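Local coordinates for protein SSD1 (Saccharomyces cerevisiae S288C, PDB 7AM1) that binds untranslated regions of mRNAs and represses their translation, as a non-enzymatic pseudonuclease of the RNase II family, at residues 10-16 / 210-214; 38-42 / 52-57; 26-32 / 65-71. All blocks are in the same frame, centred on the assembly; numbering follows the deposited sequence.

Contact 1: 10-16 / 210-214; sequences YLPQANI and VAVLD
Y10 lies across A211 and V212 on strand 206-214, which runs between strands 52-55 and 68-73 of a five-stranded sheet whose order and family point to the OB fold, probably the first cold-shock domain of this RNase II relative. Its CB starts 3.7 Å from V210 O. The first torsion (chi1 -65°) sets CG anti to the carbonyl carbon and turns the ring across the strand: CD1 comes within 3.6 Å of A211 CA, V212 N sits over the centre of one ring face, and CZ approaches V212 CG2 at 3.8 Å. At the tip, OH passes beside that same methyl and is hydrogen-bonded to N61 O, while R62 makes a cation-pi contact with the ring. Next to CB, V210 O receives L11 N at 2.9 Å in a nearly straight bond (164° at the hydrogen), and L11 CD1 runs beside V210 CG2, the two side chains pointing the same way. Two classic beta bulges interrupt the strand: V210 and A211 both face A70, and L213 and D214 both face L68. Further along the incoming segment, I16 CG2 packs on L213 CD2 at 3.8 Å. Q13, bent at its second torsion, reaches back so that NE2 donates to V212 O at 3.1 Å; the acceptor lies in the Q13 amide plane, whereas the donor is tilted 30° from the carbonyl plane.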
ATOM      1  N   TYR A  10     -17.088  28.241   7.490  1.00 60.02           N
ATOM      2  CA  TYR A  10     -16.820  27.298   8.565  1.00 59.23           C
ATOM      3  C   TYR A  10     -17.257  27.856   9.917  1.00 61.74           C
ATOM      4  O   TYR A  10     -17.216  29.066  10.164  1.00 62.66           O
ATOM      5  CB  TYR A  10     -15.328  26.963   8.630  1.00 57.43           C
ATOM      6  CG  TYR A  10     -14.769  26.228   7.438  1.00 54.32           C
ATOM      7  CD1 TYR A  10     -15.452  25.166   6.861  1.00 53.12           C
ATOM      8  CD2 TYR A  10     -13.541  26.587   6.900  1.00 52.58           C
ATOM      9  CE1 TYR A  10     -14.927  24.487   5.772  1.00 49.50           C
ATOM     10  CE2 TYR A  10     -13.011  25.917   5.812  1.00 50.13           C
ATOM     11  CZ  TYR A  10     -13.706  24.870   5.254  1.00 49.18           C
ATOM     12  OH  TYR A  10     -13.168  24.207   4.174  1.00 48.50           O
ATOM     13  N   LEU A  11     -17.673  26.953  10.799  1.00 64.28           N
ATOM     14  CA  LEU A  11     -17.933  27.319  12.183  1.00 70.50           C
ATOM     15  C   LEU A  11     -16.630  27.734  12.865  1.00 69.80           C
ATOM     16  O   LEU A  11     -15.575  27.158  12.583  1.00 67.19           O
ATOM     17  CB  LEU A  11     -18.545  26.141  12.939  1.00 76.12           C
ATOM     18  CG  LEU A  11     -20.008  25.780  12.691  1.00 81.25           C
ATOM     19  CD1 LEU A  11     -20.386  24.580  13.553  1.00 83.64           C
ATOM     20  CD2 LEU A  11     -20.927  26.956  12.976  1.00 84.75           C
ATOM     21  N   PRO A  12     -16.669  28.709  13.774  1.00 72.47           N
ATOM     22  CA  PRO A  12     -15.463  29.029  14.548  1.00 75.13           C
ATOM     23  C   PRO A  12     -14.971  27.818  15.324  1.00 77.60           C
ATOM     24  O   PRO A  12     -15.760  27.013  15.821  1.00 76.53           O
ATOM     25  CB  PRO A  12     -15.924  30.154  15.482  1.00 77.52           C
ATOM     26  CG  PRO A  12     -17.089  30.770  14.785  1.00 77.40           C
ATOM     27  CD  PRO A  12     -17.775  29.640  14.069  1.00 74.92           C
ATOM     28  N   GLN A  13     -13.645  27.694  15.421  1.00 82.96           N
ATOM     29  CA  GLN A  13     -13.054  26.562  16.127  1.00 85.17           C
ATOM     30  C   GLN A  13     -13.578  26.465  17.557  1.00 86.75           C
ATOM     31  O   GLN A  13     -13.853  25.365  18.053  1.00 87.06           O
ATOM     32  CB  GLN A  13     -11.530  26.690  16.129  1.00 86.77           C
ATOM     33  CG  GLN A  13     -10.887  26.693  14.743  1.00 86.00           C
ATOM     34  CD  GLN A  13     -10.937  25.341  14.055  1.00 84.79           C
ATOM     35  OE1 GLN A  13     -10.915  24.298  14.706  1.00 84.64           O
ATOM     36  NE2 GLN A  13     -10.994  25.355  12.727  1.00 84.19           N
ATOM     37  N   ALA A  14     -13.735  27.608  18.229  1.00 84.52           N
ATOM     38  CA  ALA A  14     -14.086  27.610  19.647  1.00 87.18           C
ATOM     39  C   ALA A  14     -15.347  26.804  19.937  1.00 91.65           C
ATOM     40  O   ALA A  14     -15.452  26.162  20.988  1.00 92.17           O
ATOM     41  CB  ALA A  14     -14.261  29.049  20.137  1.00 86.95           C
ATOM     42  N   ASN A  15     -16.317  26.821  19.020  1.00 99.90           N
ATOM     43  CA  ASN A  15     -17.603  26.179  19.268  1.00101.72           C
ATOM     44  C   ASN A  15     -17.561  24.657  19.154  1.00 97.63           C
ATOM     45  O   ASN A  15     -18.413  23.986  19.746  1.00100.90           O
ATOM     46  CB  ASN A  15     -18.650  26.723  18.291  1.00103.25           C
ATOM     47  N   ILE A  16     -16.600  24.100  18.423  1.00 87.04           N
ATOM     48  CA  ILE A  16     -16.656  22.689  18.046  1.00 83.61           C
ATOM     49  C   ILE A  16     -16.433  21.777  19.247  1.00 83.32           C
ATOM     50  O   ILE A  16     -17.176  20.797  19.407  1.00 80.82           O
ATOM     51  CB  ILE A  16     -15.643  22.372  16.930  1.00 82.64           C
ATOM     52  CG1 ILE A  16     -16.178  22.818  15.566  1.00 83.43           C
ATOM     53  CG2 ILE A  16     -15.317  20.884  16.906  1.00 82.69           C
ATOM     54  CD1 ILE A  16     -15.938  24.261  15.249  1.00 84.75           C
ATOM     55  N   VAL A 210     -18.686  21.135   8.320  1.00 53.84           N
ATOM     56  CA  VAL A 210     -18.909  22.469   8.872  1.00 55.08           C
ATOM     57  C   VAL A 210     -17.623  23.139   9.326  1.00 54.42           C
ATOM     58  O   VAL A 210     -17.653  24.335   9.660  1.00 54.88           O
ATOM     59  CB  VAL A 210     -19.925  22.440  10.035  1.00 58.41           C
ATOM     60  CG1 VAL A 210     -21.261  21.892   9.551  1.00 59.39           C
ATOM     61  CG2 VAL A 210     -19.393  21.620  11.214  1.00 59.72           C
ATOM     62  N   ALA A 211     -16.505  22.423   9.351  1.00 54.71           N
ATOM     63  CA  ALA A 211     -15.232  23.019   9.727  1.00 56.22           C
ATOM     64  C   ALA A 211     -14.122  22.029   9.416  1.00 55.74           C
ATOM     65  O   ALA A 211     -14.338  20.814   9.422  1.00 55.20           O
ATOM     66  CB  ALA A 211     -15.208  23.404  11.213  1.00 58.84           C
ATOM     67  N   VAL A 212     -12.938  22.562   9.135  1.00 56.85           N
ATOM     68  CA  VAL A 212     -11.725  21.760   9.036  1.00 56.71           C
ATOM     69  C   VAL A 212     -11.003  21.869  10.370  1.00 58.98           C
ATOM     70  O   VAL A 212     -10.608  22.966  10.785  1.00 60.19           O
ATOM     71  CB  VAL A 212     -10.823  22.221   7.881  1.00 56.19           C
ATOM     72  CG1 VAL A 212      -9.520  21.417   7.885  1.00 56.03           C
ATOM     73  CG2 VAL A 212     -11.546  22.080   6.544  1.00 54.45           C
ATOM     74  N   LEU A 213     -10.837  20.737  11.050  1.00 58.45           N
ATOM     75  CA  LEU A 213     -10.221  20.751  12.368  1.00 62.53           C
ATOM     76  C   LEU A 213      -8.703  20.659  12.290  1.00 64.02           C
ATOM     77  O   LEU A 213      -8.007  21.306  13.081  1.00 65.53           O
ATOM     78  CB  LEU A 213     -10.780  19.609  13.220  1.00 63.90           C
ATOM     79  CG  LEU A 213     -12.305  19.599  13.376  1.00 66.01           C
ATOM     80  CD1 LEU A 213     -12.771  18.379  14.161  1.00 66.97           C
ATOM     81  CD2 LEU A 213     -12.808  20.884  14.035  1.00 67.89           C
ATOM     82  N   ASP A 214      -8.170  19.881  11.351  1.00 64.11           N
ATOM     83  CA  ASP A 214      -6.724  19.762  11.235  1.00 64.96           C
ATOM     84  C   ASP A 214      -6.357  19.339   9.819  1.00 60.43           C
ATOM     85  O   ASP A 214      -7.108  18.626   9.148  1.00 59.24           O
ATOM     86  CB  ASP A 214      -6.174  18.762  12.260  1.00 69.83           C
ATOM     87  CG  ASP A 214      -4.724  19.030  12.619  1.00 74.23           C
ATOM     88  OD1 ASP A 214      -4.154  20.032  12.139  1.00 75.80           O
ATOM     89  OD2 ASP A 214      -4.158  18.243  13.405  1.00 76.29           O
TER

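Contact 2: 38-42 / 52-57; sequences SDAWV and IYICGS
The rings of W41 and Y53 meet obliquely, their planes 48° apart and the centroid of the indole six-membered ring 5.0 Å from that of the phenol. Y53 CB sits over the indole face as a CH-pi contact, 3.7 Å from W41 CZ3, and CD1 lies over the same ring system, displaced toward its rim. With CG anti to the backbone N (chi1 179°), the phenol extends along the sheet toward D39. There Y53 OH donates to D39 OD2 at 2.8 Å. OD2 lies in the ring plane, at its edge; the carboxylate is turned 77° from the ring, and the hydroxyl meets OD2 from above the carboxylate plane. These residues share one face of an antiparallel hairpin, strands 39-43 and 52-55, the second and third strands of the probable OB-fold sheet. A40 and V42 are its hydrogen-bonded pairs with I54 and I52; I54 N to A40 O measures 2.7 Å. On that other face V42 CG2 packs against I54 CG1 at 3.8 Å, and V42 is also touched by L30 of the adjacent strand 26-32 and by V69 of strand 68-73, which is not its neighbour in the sheet. Beyond the last regular pair, G56 N makes a weak bond of 3.5 Å to D39 OD1.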
ATOM      1  N   SER A  38     -16.963  13.310  -6.900  1.00 77.90           N
ATOM      2  CA  SER A  38     -17.961  14.226  -6.365  1.00 76.03           C
ATOM      3  C   SER A  38     -18.414  13.836  -4.967  1.00 74.90           C
ATOM      4  O   SER A  38     -19.053  14.650  -4.291  1.00 75.95           O
ATOM      5  CB  SER A  38     -19.175  14.299  -7.293  1.00 77.48           C
ATOM      6  OG  SER A  38     -19.834  13.048  -7.375  1.00 79.21           O
ATOM      7  N   ASP A  39     -18.118  12.618  -4.527  1.00 73.78           N
ATOM      8  CA  ASP A  39     -18.534  12.140  -3.220  1.00 71.96           C
ATOM      9  C   ASP A  39     -17.317  11.879  -2.342  1.00 64.31           C
ATOM     10  O   ASP A  39     -16.178  11.796  -2.813  1.00 62.80           O
ATOM     11  CB  ASP A  39     -19.376  10.864  -3.353  1.00 76.26           C
ATOM     12  CG  ASP A  39     -20.626  11.082  -4.177  1.00 79.23           C
ATOM     13  OD1 ASP A  39     -21.072  12.244  -4.284  1.00 80.04           O
ATOM     14  OD2 ASP A  39     -21.166  10.090  -4.710  1.00 80.59           O
ATOM     15  N   ALA A  40     -17.582  11.731  -1.049  1.00 56.63           N
ATOM     16  CA  ALA A  40     -16.533  11.515  -0.066  1.00 51.49           C
ATOM     17  C   ALA A  40     -17.150  10.837   1.144  1.00 52.25           C
ATOM     18  O   ALA A  40     -18.368  10.864   1.341  1.00 53.12           O
ATOM     19  CB  ALA A  40     -15.857  12.828   0.337  1.00 48.85           C
ATOM     20  N   TRP A  41     -16.291  10.220   1.946  1.00 53.62           N
ATOM     21  CA  TRP A  41     -16.687   9.599   3.199  1.00 54.51           C
ATOM     22  C   TRP A  41     -15.856  10.184   4.328  1.00 52.40           C
ATOM     23  O   TRP A  41     -14.710  10.600   4.130  1.00 50.03           O
ATOM     24  CB  TRP A  41     -16.510   8.075   3.128  1.00 55.66           C
ATOM     25  CG  TRP A  41     -17.357   7.469   2.054  1.00 57.46           C
ATOM     26  CD1 TRP A  41     -17.034   7.346   0.735  1.00 57.54           C
ATOM     27  CD2 TRP A  41     -18.664   6.899   2.200  1.00 59.10           C
ATOM     28  NE1 TRP A  41     -18.060   6.747   0.048  1.00 58.48           N
ATOM     29  CE2 TRP A  41     -19.071   6.458   0.926  1.00 59.23           C
ATOM     30  CE3 TRP A  41     -19.530   6.719   3.284  1.00 60.41           C
ATOM     31  CZ2 TRP A  41     -20.304   5.849   0.703  1.00 60.31           C
ATOM     32  CZ3 TRP A  41     -20.755   6.113   3.061  1.00 61.91           C
ATOM     33  CH2 TRP A  41     -21.129   5.685   1.781  1.00 61.87           C
ATOM     34  N   VAL A  42     -16.447  10.233   5.514  1.00 53.59           N
ATOM     35  CA  VAL A  42     -15.735  10.633   6.718  1.00 56.55           C
ATOM     36  C   VAL A  42     -15.780   9.457   7.679  1.00 62.81           C
ATOM     37  O   VAL A  42     -16.861   9.053   8.126  1.00 66.55           O
ATOM     38  CB  VAL A  42     -16.335  11.899   7.344  1.00 55.52           C
ATOM     39  CG1 VAL A  42     -15.686  12.186   8.684  1.00 54.98           C
ATOM     40  CG2 VAL A  42     -16.156  13.082   6.396  1.00 54.02           C
ATOM     41  N   ILE A  52     -19.503   8.412   7.392  1.00 66.60           N
ATOM     42  CA  ILE A  52     -20.504   9.417   7.051  1.00 64.38           C
ATOM     43  C   ILE A  52     -20.355   9.780   5.581  1.00 61.68           C
ATOM     44  O   ILE A  52     -19.273  10.176   5.133  1.00 57.61           O
ATOM     45  CB  ILE A  52     -20.386  10.660   7.948  1.00 63.63           C
ATOM     46  CG1 ILE A  52     -20.642  10.272   9.406  1.00 64.35           C
ATOM     47  CG2 ILE A  52     -21.372  11.724   7.493  1.00 64.13           C
ATOM     48  CD1 ILE A  52     -19.916  11.130  10.413  1.00 63.80           C
ATOM     49  N   TYR A  53     -21.445   9.642   4.832  1.00 65.64           N
ATOM     50  CA  TYR A  53     -21.453   9.955   3.411  1.00 66.26           C
ATOM     51  C   TYR A  53     -21.529  11.464   3.205  1.00 64.18           C
ATOM     52  O   TYR A  53     -22.333  12.148   3.847  1.00 66.82           O
ATOM     53  CB  TYR A  53     -22.633   9.251   2.740  1.00 69.64           C
ATOM     54  CG  TYR A  53     -22.778   9.517   1.261  1.00 70.21           C
ATOM     55  CD1 TYR A  53     -21.745   9.229   0.382  1.00 69.35           C
ATOM     56  CD2 TYR A  53     -23.959  10.028   0.740  1.00 72.23           C
ATOM     57  CE1 TYR A  53     -21.878   9.459  -0.973  1.00 69.59           C
ATOM     58  CE2 TYR A  53     -24.100  10.260  -0.614  1.00 72.40           C
ATOM     59  CZ  TYR A  53     -23.056   9.974  -1.466  1.00 71.21           C
ATOM     60  OH  TYR A  53     -23.186  10.200  -2.817  1.00 71.48           O
ATOM     61  N   ILE A  54     -20.679  11.981   2.319  1.00 57.33           N
ATOM     62  CA  ILE A  54     -20.634  13.403   1.989  1.00 55.61           C
ATOM     63  C   ILE A  54     -20.959  13.532   0.506  1.00 58.16           C
ATOM     64  O   ILE A  54     -20.138  13.178  -0.350  1.00 55.30           O
ATOM     65  CB  ILE A  54     -19.271  14.034   2.307  1.00 51.41           C
ATOM     66  CG1 ILE A  54     -18.816  13.677   3.727  1.00 50.25           C
ATOM     67  CG2 ILE A  54     -19.333  15.551   2.126  1.00 50.85           C
ATOM     68  CD1 ILE A  54     -19.708  14.222   4.827  1.00 51.21           C
ATOM     69  N   CYS A  55     -22.143  14.056   0.200  1.00 65.83           N
ATOM     70  CA  CYS A  55     -22.661  14.078  -1.161  1.00 68.70           C
ATOM     71  C   CYS A  55     -22.345  15.414  -1.821  1.00 64.64           C
ATOM     72  O   CYS A  55     -22.798  16.465  -1.353  1.00 64.34           O
ATOM     73  CB  CYS A  55     -24.171  13.833  -1.157  1.00 75.64           C
ATOM     74  SG  CYS A  55     -24.906  13.723  -2.798  1.00 78.86           S
ATOM     75  N   GLY A  56     -21.585  15.369  -2.912  1.00 59.00           N
ATOM     76  CA  GLY A  56     -21.350  16.540  -3.728  1.00 56.68           C
ATOM     77  C   GLY A  56     -20.296  17.469  -3.155  1.00 55.56           C
ATOM     78  O   GLY A  56     -19.801  17.305  -2.039  1.00 54.54           O
ATOM     79  N   SER A  57     -19.977  18.502  -3.940  1.00 58.43           N
ATOM     80  CA  SER A  57     -18.931  19.437  -3.544  1.00 59.83           C
ATOM     81  C   SER A  57     -19.398  20.349  -2.419  1.00 56.88           C
ATOM     82  O   SER A  57     -18.622  20.660  -1.508  1.00 55.66           O
ATOM     83  CB  SER A  57     -18.494  20.281  -4.741  1.00 64.94           C
ATOM     84  OG  SER A  57     -17.924  19.478  -5.755  1.00 67.50           O
TER

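Contact 3: 26-32 / 65-71; sequences VAGILRV and EGDLVAV
E65 uses its two carboxylate oxygens on two neighbouring residues of strand 26-32. OE2 accepts V32 N at 2.8 Å, nearly in line with its own C-O bond, and V32 CG1 lies beside it. OE1 takes R31 NH1 in a salt bridge of 3.3 Å; it lies in the guanidinium plane, at the edge, yet is itself met from above the carboxylate plane. CG anti to the backbone N, followed by a bend at chi2 (77°), swings the acid back to both partners. I29 CG2 sits over one face of the guanidinium, toward its rim, 3.5 Å above the plane. Behind this first shell the backbone ties residues 66-67 to L30: G66 N donates to L30 O, and L30 N to D67 O at 2.9 Å. D67 is held in turn by a salt bridge from R215 and a hydrogen bond from L64 N. Regular antiparallel pairing follows, G28 with V69 and V26 with V71, where V26 CG2 touches V71 CG2 at 3.7 Å. This joins first and fourth strands, closing the sheet as in an OB-fold barrel. With an alanine here instead of E65, V32 N is likely to lose its acceptor and R31 NH1 its carboxylate partner. Gripped by a backbone N-H and a guanidinium, with K256 a more distant, weak ion partner, the carboxylate is likely to favour its ionised form.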
ATOM      1  N   VAL A  26     -19.809  15.488  14.830  1.00 73.67           N
ATOM      2  CA  VAL A  26     -18.877  14.377  14.974  1.00 73.34           C
ATOM      3  C   VAL A  26     -17.668  14.662  14.096  1.00 70.74           C
ATOM      4  O   VAL A  26     -17.800  15.234  13.008  1.00 70.57           O
ATOM      5  CB  VAL A  26     -19.516  13.022  14.601  1.00 74.44           C
ATOM      6  CG1 VAL A  26     -20.596  12.647  15.604  1.00 77.89           C
ATOM      7  CG2 VAL A  26     -20.085  13.062  13.200  1.00 73.41           C
ATOM      8  N   ALA A  27     -16.492  14.268  14.573  1.00 69.59           N
ATOM      9  CA  ALA A  27     -15.240  14.485  13.866  1.00 66.83           C
ATOM     10  C   ALA A  27     -14.784  13.201  13.184  1.00 65.10           C
ATOM     11  O   ALA A  27     -15.150  12.092  13.584  1.00 67.59           O
ATOM     12  CB  ALA A  27     -14.157  14.984  14.826  1.00 67.05           C
ATOM     13  N   GLY A  28     -13.972  13.365  12.148  1.00 61.01           N
ATOM     14  CA  GLY A  28     -13.498  12.226  11.386  1.00 59.00           C
ATOM     15  C   GLY A  28     -12.597  12.678  10.260  1.00 57.19           C
ATOM     16  O   GLY A  28     -12.434  13.877  10.000  1.00 58.03           O
ATOM     17  N   ILE A  29     -12.016  11.690   9.588  1.00 54.07           N
ATOM     18  CA  ILE A  29     -11.055  11.912   8.516  1.00 51.90           C
ATOM     19  C   ILE A  29     -11.789  11.816   7.186  1.00 51.35           C
ATOM     20  O   ILE A  29     -12.517  10.848   6.935  1.00 52.44           O
ATOM     21  CB  ILE A  29      -9.902  10.897   8.592  1.00 51.82           C
ATOM     22  CG1 ILE A  29      -9.118  11.080   9.898  1.00 54.90           C
ATOM     23  CG2 ILE A  29      -8.978  11.050   7.403  1.00 49.37           C
ATOM     24  CD1 ILE A  29      -8.321  12.372   9.972  1.00 56.07           C
ATOM     25  N   LEU A  30     -11.614  12.827   6.340  1.00 50.08           N
ATOM     26  CA  LEU A  30     -12.267  12.861   5.039  1.00 50.50           C
ATOM     27  C   LEU A  30     -11.487  12.026   4.029  1.00 50.57           C
ATOM     28  O   LEU A  30     -10.260  12.132   3.940  1.00 50.36           O
ATOM     29  CB  LEU A  30     -12.379  14.305   4.550  1.00 50.69           C
ATOM     30  CG  LEU A  30     -13.137  14.536   3.238  1.00 52.09           C
ATOM     31  CD1 LEU A  30     -14.576  14.948   3.507  1.00 54.10           C
ATOM     32  CD2 LEU A  30     -12.427  15.581   2.391  1.00 52.07           C
ATOM     33  N   ARG A  31     -12.202  11.212   3.253  1.00 51.66           N
ATOM     34  CA  ARG A  31     -11.602  10.438   2.171  1.00 53.85           C
ATOM     35  C   ARG A  31     -12.489  10.560   0.942  1.00 51.65           C
ATOM     36  O   ARG A  31     -13.674  10.214   0.993  1.00 51.52           O
ATOM     37  CB  ARG A  31     -11.441   8.969   2.577  1.00 60.57           C
ATOM     38  CG  ARG A  31     -10.599   8.747   3.832  1.00 68.23           C
ATOM     39  CD  ARG A  31      -9.106   8.874   3.555  1.00 74.15           C
ATOM     40  NE  ARG A  31      -8.294   8.556   4.730  1.00 79.84           N
ATOM     41  CZ  ARG A  31      -7.046   8.982   4.922  1.00 82.97           C
ATOM     42  NH1 ARG A  31      -6.452   9.749   4.018  1.00 83.56           N
ATOM     43  NH2 ARG A  31      -6.392   8.638   6.024  1.00 84.31           N
ATOM     44  N   VAL A  32     -11.929  11.055  -0.152  1.00 50.88           N
ATOM     45  CA  VAL A  32     -12.695  11.237  -1.379  1.00 54.67           C
ATOM     46  C   VAL A  32     -12.674   9.938  -2.172  1.00 56.27           C
ATOM     47  O   VAL A  32     -11.662   9.227  -2.202  1.00 52.94           O
ATOM     48  CB  VAL A  32     -12.155  12.424  -2.203  1.00 57.64           C
ATOM     49  CG1 VAL A  32     -11.487  13.466  -1.289  1.00 58.51           C
ATOM     50  CG2 VAL A  32     -11.212  11.958  -3.288  1.00 58.99           C
ATOM     51  N   GLU A  65      -8.622  15.828   0.920  1.00 46.18           N
ATOM     52  CA  GLU A  65      -8.254  14.473   1.307  1.00 47.28           C
ATOM     53  C   GLU A  65      -7.347  14.493   2.531  1.00 46.47           C
ATOM     54  O   GLU A  65      -6.379  15.255   2.591  1.00 46.29           O
ATOM     55  CB  GLU A  65      -7.554  13.777   0.136  1.00 49.13           C
ATOM     56  CG  GLU A  65      -6.963  12.411   0.470  1.00 51.33           C
ATOM     57  CD  GLU A  65      -8.012  11.321   0.538  1.00 54.27           C
ATOM     58  OE1 GLU A  65      -7.699  10.225   1.053  1.00 55.19           O
ATOM     59  OE2 GLU A  65      -9.155  11.566   0.095  1.00 55.36           O
ATOM     60  N   GLY A  66      -7.683  13.664   3.519  1.00 46.65           N
ATOM     61  CA  GLY A  66      -6.888  13.526   4.719  1.00 47.76           C
ATOM     62  C   GLY A  66      -7.209  14.515   5.818  1.00 49.64           C
ATOM     63  O   GLY A  66      -6.732  14.339   6.948  1.00 51.26           O
ATOM     64  N   ASP A  67      -7.990  15.552   5.521  1.00 49.30           N
ATOM     65  CA  ASP A  67      -8.382  16.512   6.538  1.00 49.32           C
ATOM     66  C   ASP A  67      -9.130  15.824   7.672  1.00 48.83           C
ATOM     67  O   ASP A  67      -9.926  14.908   7.450  1.00 49.27           O
ATOM     68  CB  ASP A  67      -9.283  17.601   5.940  1.00 48.99           C
ATOM     69  CG  ASP A  67      -8.517  18.651   5.157  1.00 49.45           C
ATOM     70  OD1 ASP A  67      -7.271  18.586   5.104  1.00 49.09           O
ATOM     71  OD2 ASP A  67      -9.174  19.556   4.596  1.00 49.89           O
ATOM     72  N   LEU A  68      -8.866  16.277   8.893  1.00 47.53           N
ATOM     73  CA  LEU A  68      -9.777  16.052  10.008  1.00 49.85           C
ATOM     74  C   LEU A  68     -10.874  17.109   9.940  1.00 50.03           C
ATOM     75  O   LEU A  68     -10.579  18.309   9.971  1.00 49.97           O
ATOM     76  CB  LEU A  68      -9.032  16.129  11.336  1.00 52.77           C
ATOM     77  CG  LEU A  68      -9.879  15.898  12.590  1.00 56.63           C
ATOM     78  CD1 LEU A  68     -10.363  14.460  12.654  1.00 58.22           C
ATOM     79  CD2 LEU A  68      -9.089  16.264  13.837  1.00 57.36           C
ATOM     80  N   VAL A  69     -12.126  16.673   9.821  1.00 51.87           N
ATOM     81  CA  VAL A  69     -13.247  17.583   9.632  1.00 54.95           C
ATOM     82  C   VAL A  69     -14.291  17.351  10.715  1.00 56.68           C
ATOM     83  O   VAL A  69     -14.405  16.258  11.280  1.00 58.32           O
ATOM     84  CB  VAL A  69     -13.886  17.421   8.233  1.00 55.97           C
ATOM     85  CG1 VAL A  69     -12.919  17.871   7.154  1.00 55.79           C
ATOM     86  CG2 VAL A  69     -14.309  15.970   8.001  1.00 56.14           C
ATOM     87  N   ALA A  70     -15.038  18.408  11.014  1.00 55.60           N
ATOM     88  CA  ALA A  70     -16.259  18.326  11.803  1.00 57.19           C
ATOM     89  C   ALA A  70     -17.444  18.267  10.850  1.00 59.43           C
ATOM     90  O   ALA A  70     -17.578  19.125   9.970  1.00 59.49           O
ATOM     91  CB  ALA A  70     -16.383  19.530  12.738  1.00 57.87           C
ATOM     92  N   VAL A  71     -18.284  17.243  10.998  1.00 63.01           N
ATOM     93  CA  VAL A  71     -19.427  17.049  10.113  1.00 65.79           C
ATOM     94  C   VAL A  71     -20.704  17.097  10.942  1.00 67.72           C
ATOM     95  O   VAL A  71     -20.745  16.596  12.072  1.00 70.01           O
ATOM     96  CB  VAL A  71     -19.338  15.736   9.301  1.00 67.22           C
ATOM     97  CG1 VAL A  71     -17.891  15.280   9.173  1.00 65.31           C
ATOM     98  CG2 VAL A  71     -20.214  14.648   9.900  1.00 70.52           C
TER

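From the N terminus, residues 10-16, which run into helix 15-22, open contact 1, the widest loop; the chain then enters strand 26-32, where contact 3 begins. Contact 2 opens at 38-42 and closes first, at 52-57, a short hairpin inside the loop that contact 3 closes at 65-71; only at 210-214 does contact 1 close around both. The three are nested and none cross. All reach one five-stranded sheet: strand 26-32 lies between the hairpin and strand 68-73, and strand 206-214 between 68-73 and 52-55. Contact 3 touches both others (V210 N to A70 O 2.8 Å; W41 O to R31 N 2.7 Å), whereas the nearest atoms of contacts 1 and 2 are about 8 Å apart.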